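Local coordinates for decaprenyl diphosphate synthase (Rhodobacter capsulatus, PDB 3MZV), which probably condenses isopentenyl diphosphate units with an allylic diphosphate, using magnesium, to make the long polyprenyl diphosphate precursor of isoprenoid quinone side chains, at residues Met33-Ala38 with Gly121-Ala126; Leu60-Ala65 with His77-Val82; Leu165-Asp170 with Pro248-Val253. All blocks are in the same frame, centred on the assembly; numbering follows the deposited sequence.

In the fold
The three contacts illustrate how a mostly helical fold is held together by different means. Interaction 1 ties a loop to a helix by a tyrosine hydroxyl, interaction 2 packs two nearly antiparallel helices around a threonine and an alanine, and interaction 3 joins a loop and helix start to a short helix. Interaction 2 is nested along the chain within the loop closed by interaction 1, their centres about 20 Å apart. Interaction 3 follows in sequence, on the opposite side of the chain's centre from both, about 40 and 35 Å from their centres. Helix 74-96 leads, at its C-terminal end, into the first aspartate-rich motif, which in this family binds magnesium and diphosphate.

Interaction 1 (Met33-Ala38 with Gly121-Ala126); sequences MSSEHA and GDYLFA
The ring of Tyr123 is met at its edge: Ser34 O lies in the ring plane, and Met33 O sits near the same plane, 3.9 Å from Tyr123 CE2. Ser35 CB comes in obliquely, 4.1 Å from Tyr123 CZ. The principle at work is a loop pinned by one polar tip. Tyr123 OH donates to Ser34 O at 2.7 Å, with a C=O...donor angle of 143° and the donor hydroxyl of Tyr123 only 16° from the carbonyl plane of Ser34. CG of Tyr123 is anti to the backbone N (chi1 -168°), on a CB that already points to the loop. The same hydroxyl is hydrogen-bonded to Arg127 NH2, and a water that accepts from Glu36 N at 3.1 Å donates to it weakly. A phenylalanine in place of Tyr123 would probably leave Ser34 O and Arg127 each without this partner and the loop less firmly held. Beside the tyrosine, Met33 CB rests against Leu124 CD2 at 4.0 Å, an apolar foot to the polar contact. Farther along, Ser35 OG accepts from Ala38 N at 2.9 Å, an ST motif within the loop, and is also hydrogen-bonded to Glu153 of the second subunit. The loop connects helix 19-32 to helix 40-49 while lying against helix 114-133; Thr45 of helix 40-49 and Phe84 of helix 74-96 touch both Met33 and Leu124, and the second subunit packs on His37 and Ala38.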
# COMPACT_ATOMS: atom_id res chain seq x y z
N MET B 33 11.90 -0.09 9.30
CA MET B 33 10.75 -0.98 9.53
C MET B 33 10.30 -0.89 10.99
O MET B 33 9.34 -1.52 11.39
CB MET B 33 11.06 -2.44 9.19
CG MET B 33 11.94 -3.12 10.26
SD MET B 33 12.78 -4.68 9.81
CE MET B 33 12.06 -5.50 8.48
N SER B 34 11.02 -0.10 11.78
CA SER B 34 10.76 -0.02 13.21
C SER B 34 9.50 0.83 13.48
O SER B 34 9.10 1.70 12.67
CB SER B 34 11.99 0.54 13.91
OG SER B 34 12.07 1.95 13.77
N SER B 35 8.85 0.55 14.60
CA SER B 35 7.66 1.27 14.98
C SER B 35 7.71 1.48 16.47
O SER B 35 7.89 0.52 17.19
CB SER B 35 6.39 0.50 14.56
OG SER B 35 5.25 0.95 15.30
N GLU B 36 7.56 2.73 16.89
CA GLU B 36 7.65 3.08 18.30
C GLU B 36 6.34 2.73 19.04
O GLU B 36 6.34 2.55 20.26
CB GLU B 36 8.03 4.58 18.47
CG GLU B 36 6.94 5.51 19.02
CD GLU B 36 7.38 6.98 19.12
OE1 GLU B 36 7.25 7.58 20.22
OE2 GLU B 36 7.87 7.53 18.11
N HIS B 37 5.23 2.61 18.29
CA HIS B 37 3.89 2.47 18.89
C HIS B 37 3.23 1.12 18.63
O HIS B 37 2.24 0.79 19.30
CB HIS B 37 2.98 3.61 18.40
CG HIS B 37 3.45 4.97 18.80
ND1 HIS B 37 3.77 5.28 20.11
CD2 HIS B 37 3.66 6.10 18.08
CE1 HIS B 37 4.15 6.55 20.18
NE2 HIS B 37 4.09 7.07 18.96
N ALA B 38 3.77 0.34 17.70
CA ALA B 38 3.14 -0.89 17.22
C ALA B 38 4.18 -1.98 16.96
O ALA B 38 4.53 -2.23 15.81
CB ALA B 38 2.32 -0.60 15.95
N GLY B 121 2.26 -4.34 5.40
CA GLY B 121 2.68 -4.00 4.05
C GLY B 121 2.47 -2.50 3.80
O GLY B 121 3.31 -1.84 3.18
N ASP B 122 1.36 -1.95 4.27
CA ASP B 122 1.15 -0.49 4.06
C ASP B 122 2.22 0.38 4.79
O ASP B 122 2.73 1.39 4.26
CB ASP B 122 -0.25 -0.06 4.55
CG ASP B 122 -1.40 -0.61 3.67
OD1 ASP B 122 -1.14 -1.00 2.55
OD2 ASP B 122 -2.56 -0.58 4.12
N TYR B 123 2.50 0.00 6.03
CA TYR B 123 3.53 0.65 6.82
C TYR B 123 4.88 0.66 6.11
O TYR B 123 5.52 1.70 6.06
CB TYR B 123 3.69 -0.02 8.19
CG TYR B 123 4.55 0.78 9.16
CD1 TYR B 123 4.06 1.94 9.75
CD2 TYR B 123 5.87 0.41 9.42
CE1 TYR B 123 4.83 2.68 10.65
CE2 TYR B 123 6.64 1.15 10.33
CZ TYR B 123 6.13 2.27 10.92
OH TYR B 123 6.89 3.02 11.82
N LEU B 124 5.30 -0.47 5.57
CA LEU B 124 6.58 -0.58 4.90
C LEU B 124 6.60 0.23 3.60
O LEU B 124 7.59 0.88 3.27
CB LEU B 124 6.90 -2.03 4.57
CG LEU B 124 6.91 -2.95 5.80
CD1 LEU B 124 7.28 -4.35 5.41
CD2 LEU B 124 7.84 -2.38 6.86
N PHE B 125 5.51 0.16 2.86
CA PHE B 125 5.39 0.93 1.65
C PHE B 125 5.54 2.42 1.95
O PHE B 125 6.26 3.12 1.25
CB PHE B 125 4.04 0.67 0.99
CG PHE B 125 3.96 1.26 -0.40
CD1 PHE B 125 3.16 2.37 -0.66
CD2 PHE B 125 4.75 0.76 -1.42
CE1 PHE B 125 3.09 2.93 -1.95
CE2 PHE B 125 4.70 1.31 -2.70
CZ PHE B 125 3.84 2.42 -2.97
N ALA B 126 4.83 2.92 2.93
CA ALA B 126 4.92 4.33 3.34
C ALA B 126 6.33 4.73 3.79
O ALA B 126 6.88 5.74 3.36
CB ALA B 126 3.90 4.62 4.45
O HOH W 1 6.85 4.81 14.69

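Interaction 2 (Leu60-Ala65 with His77-Val82); sequences LTLAAA and HLAATV
Thr61 faces Ala79 between two helices that run nearly antiparallel, their segment axes 154° apart in direction and 8.7 Å apart at closest approach. They are successive helices, 56-67 and 74-96, of the all-alpha isoprenoid synthase fold, and the pair brings a small residue opposite a threonine where the backbones come nearest. The CA atoms of Thr61 and Ala79 are separated by only 5.4 Å. Along the first segment, Thr61 does the most. Thr61 CG2, anti to the backbone N, points into the partner helix and comes within 3.6 Å of Ala79 N and 3.7 Å of Leu78 CB, the threonine and leucine side chains crossing at about a right angle. Thr61 CB sits 4.0 Å from Ala79 CB. The other branch, Thr61 OG1, passes Val82 CG2 at 3.8 Å as the two side chains slide by each other in opposite directions. That hydroxyl is buried, yet it is satisfied by a hydrogen bond to Ala187 O on helix 169-194, so one residue joins three helices. Next comes Leu62, which starts out beside the interface and reaches back with its tip, CD2 meeting Ala79 CB at 3.8 Å; Met22 of helix 19-32 lies against the same leucine and Val25 against the alanine. Leu78 and Val82, on the partner helix, also touch Leu144 of helix 138-161. Within that partner helix, Thr81 folds its hydroxyl back onto the chain: OG1 donates to His77 O at 3.0 Å from above the carbonyl plane, while Thr81 N reaches the same oxygen from the opposite face.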
# COMPACT_ATOMS: atom_id res chain seq x y z
N LEU B 60 20.30 -5.67 -7.62
CA LEU B 60 20.24 -5.13 -8.97
C LEU B 60 20.44 -3.62 -8.92
O LEU B 60 21.10 -3.05 -9.80
CB LEU B 60 18.92 -5.47 -9.66
CG LEU B 60 18.82 -6.89 -10.29
CD1 LEU B 60 17.48 -7.05 -11.01
CD2 LEU B 60 19.92 -7.14 -11.27
N THR B 61 19.85 -2.96 -7.91
CA THR B 61 20.01 -1.51 -7.78
C THR B 61 21.43 -1.15 -7.43
O THR B 61 22.03 -0.27 -8.06
CB THR B 61 19.07 -0.98 -6.71
OG1 THR B 61 17.74 -1.14 -7.16
CG2 THR B 61 19.35 0.54 -6.37
N LEU B 62 21.98 -1.81 -6.41
CA LEU B 62 23.37 -1.58 -6.01
C LEU B 62 24.34 -1.82 -7.18
O LEU B 62 25.23 -1.01 -7.41
CB LEU B 62 23.76 -2.52 -4.88
CG LEU B 62 22.97 -2.37 -3.58
CD1 LEU B 62 23.45 -3.49 -2.62
CD2 LEU B 62 23.12 -0.97 -2.99
N ALA B 63 24.19 -2.95 -7.87
CA ALA B 63 25.07 -3.29 -8.99
C ALA B 63 25.00 -2.24 -10.12
O ALA B 63 26.05 -1.83 -10.67
CB ALA B 63 24.77 -4.74 -9.53
N ALA B 64 23.80 -1.83 -10.45
CA ALA B 64 23.61 -0.82 -11.50
C ALA B 64 24.28 0.53 -11.13
O ALA B 64 24.98 1.11 -11.97
CB ALA B 64 22.11 -0.61 -11.83
N ALA B 65 24.09 0.98 -9.90
CA ALA B 65 24.67 2.24 -9.47
C ALA B 65 26.22 2.15 -9.49
O ALA B 65 26.88 3.01 -10.06
CB ALA B 65 24.15 2.63 -8.05
N HIS B 77 19.78 3.62 -0.13
CA HIS B 77 18.39 4.03 0.09
C HIS B 77 17.48 3.44 -0.98
O HIS B 77 16.41 2.90 -0.68
CB HIS B 77 18.23 5.55 0.10
CG HIS B 77 19.06 6.26 1.12
ND1 HIS B 77 20.44 6.19 1.14
CD2 HIS B 77 18.71 7.07 2.14
CE1 HIS B 77 20.90 6.92 2.14
NE2 HIS B 77 19.87 7.44 2.78
N LEU B 78 17.89 3.51 -2.24
CA LEU B 78 17.07 3.01 -3.32
C LEU B 78 16.90 1.49 -3.27
O LEU B 78 15.78 0.97 -3.48
CB LEU B 78 17.68 3.41 -4.68
CG LEU B 78 17.65 4.94 -4.94
CD1 LEU B 78 18.30 5.35 -6.27
CD2 LEU B 78 16.23 5.40 -4.93
N ALA B 79 18.00 0.79 -3.02
CA ALA B 79 17.97 -0.69 -2.86
C ALA B 79 17.05 -1.12 -1.68
O ALA B 79 16.26 -2.06 -1.84
CB ALA B 79 19.34 -1.26 -2.71
N ALA B 80 17.13 -0.40 -0.55
CA ALA B 80 16.24 -0.67 0.57
C ALA B 80 14.74 -0.44 0.18
O ALA B 80 13.86 -1.23 0.49
CB ALA B 80 16.60 0.16 1.74
N THR B 81 14.48 0.62 -0.57
CA THR B 81 13.13 0.92 -1.00
C THR B 81 12.59 -0.16 -1.93
O THR B 81 11.46 -0.63 -1.76
CB THR B 81 13.04 2.35 -1.71
OG1 THR B 81 13.46 3.38 -0.81
CG2 THR B 81 11.62 2.60 -2.19
N VAL B 82 13.39 -0.60 -2.88
CA VAL B 82 13.03 -1.72 -3.76
C VAL B 82 12.69 -2.98 -2.93
O VAL B 82 11.71 -3.64 -3.18
CB VAL B 82 14.19 -1.99 -4.73
CG1 VAL B 82 14.03 -3.34 -5.41
CG2 VAL B 82 14.24 -0.88 -5.78

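Interaction 3 (Leu165-Asp170 with Pro248-Val253); sequences LATTED and PVIKAV
Lys251 NZ binds Glu169 OE2 at 2.8 Å in a salt bridge, approaching on the syn side of the carboxylate and 31° out of its plane. The second oxygen, Glu169 OE1, lies farther from Lys251 NZ, at 3.3 Å, so the ammonium group favours one branch. Both side chains begin pointing beside the contact and reach it with their ends: the lysine runs extended until a bend at chi4 (-66°) turns NZ, and the two cross at about a right angle. A general lesson follows, that a charged pair can flank an isoleucine that packs against backbone carbonyls and aliphatic carbons. Ile250 CG2 touches Thr167 O at 3.7 Å and Glu169 CG at 3.9 Å, while Ile250 CD1 meets Thr168 O at 3.8 Å. At the far end, Leu165 CD2 and Val253 CG2 meet at 4.1 Å, and Trp264 and Ile268 of helix 258-270 extend this patch. The loop is held by its neighbours in sequence. Thr167 OG1 is hydrogen-bonded to Ala161 O and Asn164 O, at and just beyond the end of helix 138-161. Thr168 OG1, in turn, accepts from Ile171 N. Thr168 is therefore the N-cap of helix 169-194, and the arrangement is that of a capped helix start docked on a short helix, 247-254, within the all-alpha fold of the polyprenyl synthases.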
# COMPACT_ATOMS: atom_id res chain seq x y z
N LEU B 165 -10.04 -18.71 -20.72
CA LEU B 165 -9.33 -19.35 -21.81
C LEU B 165 -9.04 -18.44 -23.00
O LEU B 165 -8.31 -18.83 -23.92
CB LEU B 165 -10.10 -20.61 -22.29
CG LEU B 165 -10.33 -21.77 -21.30
CD1 LEU B 165 -11.07 -22.96 -21.99
CD2 LEU B 165 -9.03 -22.24 -20.65
N ALA B 166 -9.64 -17.24 -23.01
CA ALA B 166 -9.35 -16.22 -24.00
C ALA B 166 -8.02 -15.51 -23.76
O ALA B 166 -7.51 -14.84 -24.66
CB ALA B 166 -10.52 -15.15 -24.04
N THR B 167 -7.45 -15.64 -22.57
CA THR B 167 -6.12 -15.05 -22.28
C THR B 167 -5.05 -15.44 -23.33
O THR B 167 -4.77 -16.62 -23.58
CB THR B 167 -5.63 -15.42 -20.89
OG1 THR B 167 -6.61 -15.05 -19.92
CG2 THR B 167 -4.29 -14.72 -20.50
N THR B 168 -4.43 -14.43 -23.90
CA THR B 168 -3.45 -14.58 -24.96
C THR B 168 -2.05 -14.48 -24.38
O THR B 168 -1.88 -14.01 -23.26
CB THR B 168 -3.60 -13.41 -25.93
OG1 THR B 168 -3.42 -12.19 -25.18
CG2 THR B 168 -4.97 -13.45 -26.58
N GLU B 169 -1.05 -14.86 -25.17
CA GLU B 169 0.36 -14.67 -24.77
C GLU B 169 0.68 -13.19 -24.47
O GLU B 169 1.45 -12.89 -23.58
CB GLU B 169 1.31 -15.23 -25.84
CG GLU B 169 1.21 -16.77 -26.01
CD GLU B 169 2.37 -17.40 -26.81
OE1 GLU B 169 3.46 -16.83 -26.85
OE2 GLU B 169 2.18 -18.50 -27.37
N ASP B 170 0.10 -12.27 -25.24
CA ASP B 170 0.31 -10.84 -25.03
C ASP B 170 -0.20 -10.43 -23.66
O ASP B 170 0.49 -9.73 -22.92
CB ASP B 170 -0.38 -10.02 -26.15
CG ASP B 170 0.38 -10.08 -27.52
OD1 ASP B 170 1.44 -10.75 -27.64
OD2 ASP B 170 -0.09 -9.47 -28.50
N PRO B 248 2.51 -22.09 -20.44
CA PRO B 248 2.40 -23.50 -20.88
C PRO B 248 0.94 -23.90 -21.06
O PRO B 248 0.61 -24.75 -21.88
CB PRO B 248 3.01 -24.28 -19.72
CG PRO B 248 3.53 -23.27 -18.78
CD PRO B 248 3.22 -21.96 -19.16
N VAL B 249 0.04 -23.29 -20.29
CA VAL B 249 -1.39 -23.52 -20.49
C VAL B 249 -1.90 -22.82 -21.70
O VAL B 249 -2.57 -23.42 -22.51
CB VAL B 249 -2.24 -23.09 -19.28
CG1 VAL B 249 -3.76 -23.35 -19.53
CG2 VAL B 249 -1.74 -23.79 -18.02
N ILE B 250 -1.62 -21.51 -21.83
CA ILE B 250 -2.10 -20.73 -22.99
C ILE B 250 -1.71 -21.42 -24.33
O ILE B 250 -2.51 -21.53 -25.25
CB ILE B 250 -1.50 -19.32 -22.95
CG1 ILE B 250 -2.06 -18.55 -21.76
CG2 ILE B 250 -1.73 -18.59 -24.27
CD1 ILE B 250 -1.17 -17.28 -21.40
N LYS B 251 -0.46 -21.82 -24.42
CA LYS B 251 0.03 -22.47 -25.65
C LYS B 251 -0.69 -23.79 -25.92
O LYS B 251 -0.98 -24.10 -27.05
CB LYS B 251 1.53 -22.71 -25.58
CG LYS B 251 2.37 -21.46 -25.76
CD LYS B 251 3.85 -21.79 -25.76
CE LYS B 251 4.76 -20.55 -25.94
NZ LYS B 251 4.59 -19.94 -27.28
N ALA B 252 -1.01 -24.56 -24.88
CA ALA B 252 -1.69 -25.86 -25.09
C ALA B 252 -3.16 -25.58 -25.49
O ALA B 252 -3.71 -26.25 -26.37
CB ALA B 252 -1.56 -26.73 -23.83
N VAL B 253 -3.79 -24.59 -24.87
CA VAL B 253 -5.16 -24.26 -25.16
C VAL B 253 -5.31 -23.80 -26.62
O VAL B 253 -6.25 -24.19 -27.29
CB VAL B 253 -5.73 -23.19 -24.22
CG1 VAL B 253 -7.12 -22.62 -24.74
CG2 VAL B 253 -5.87 -23.77 -22.80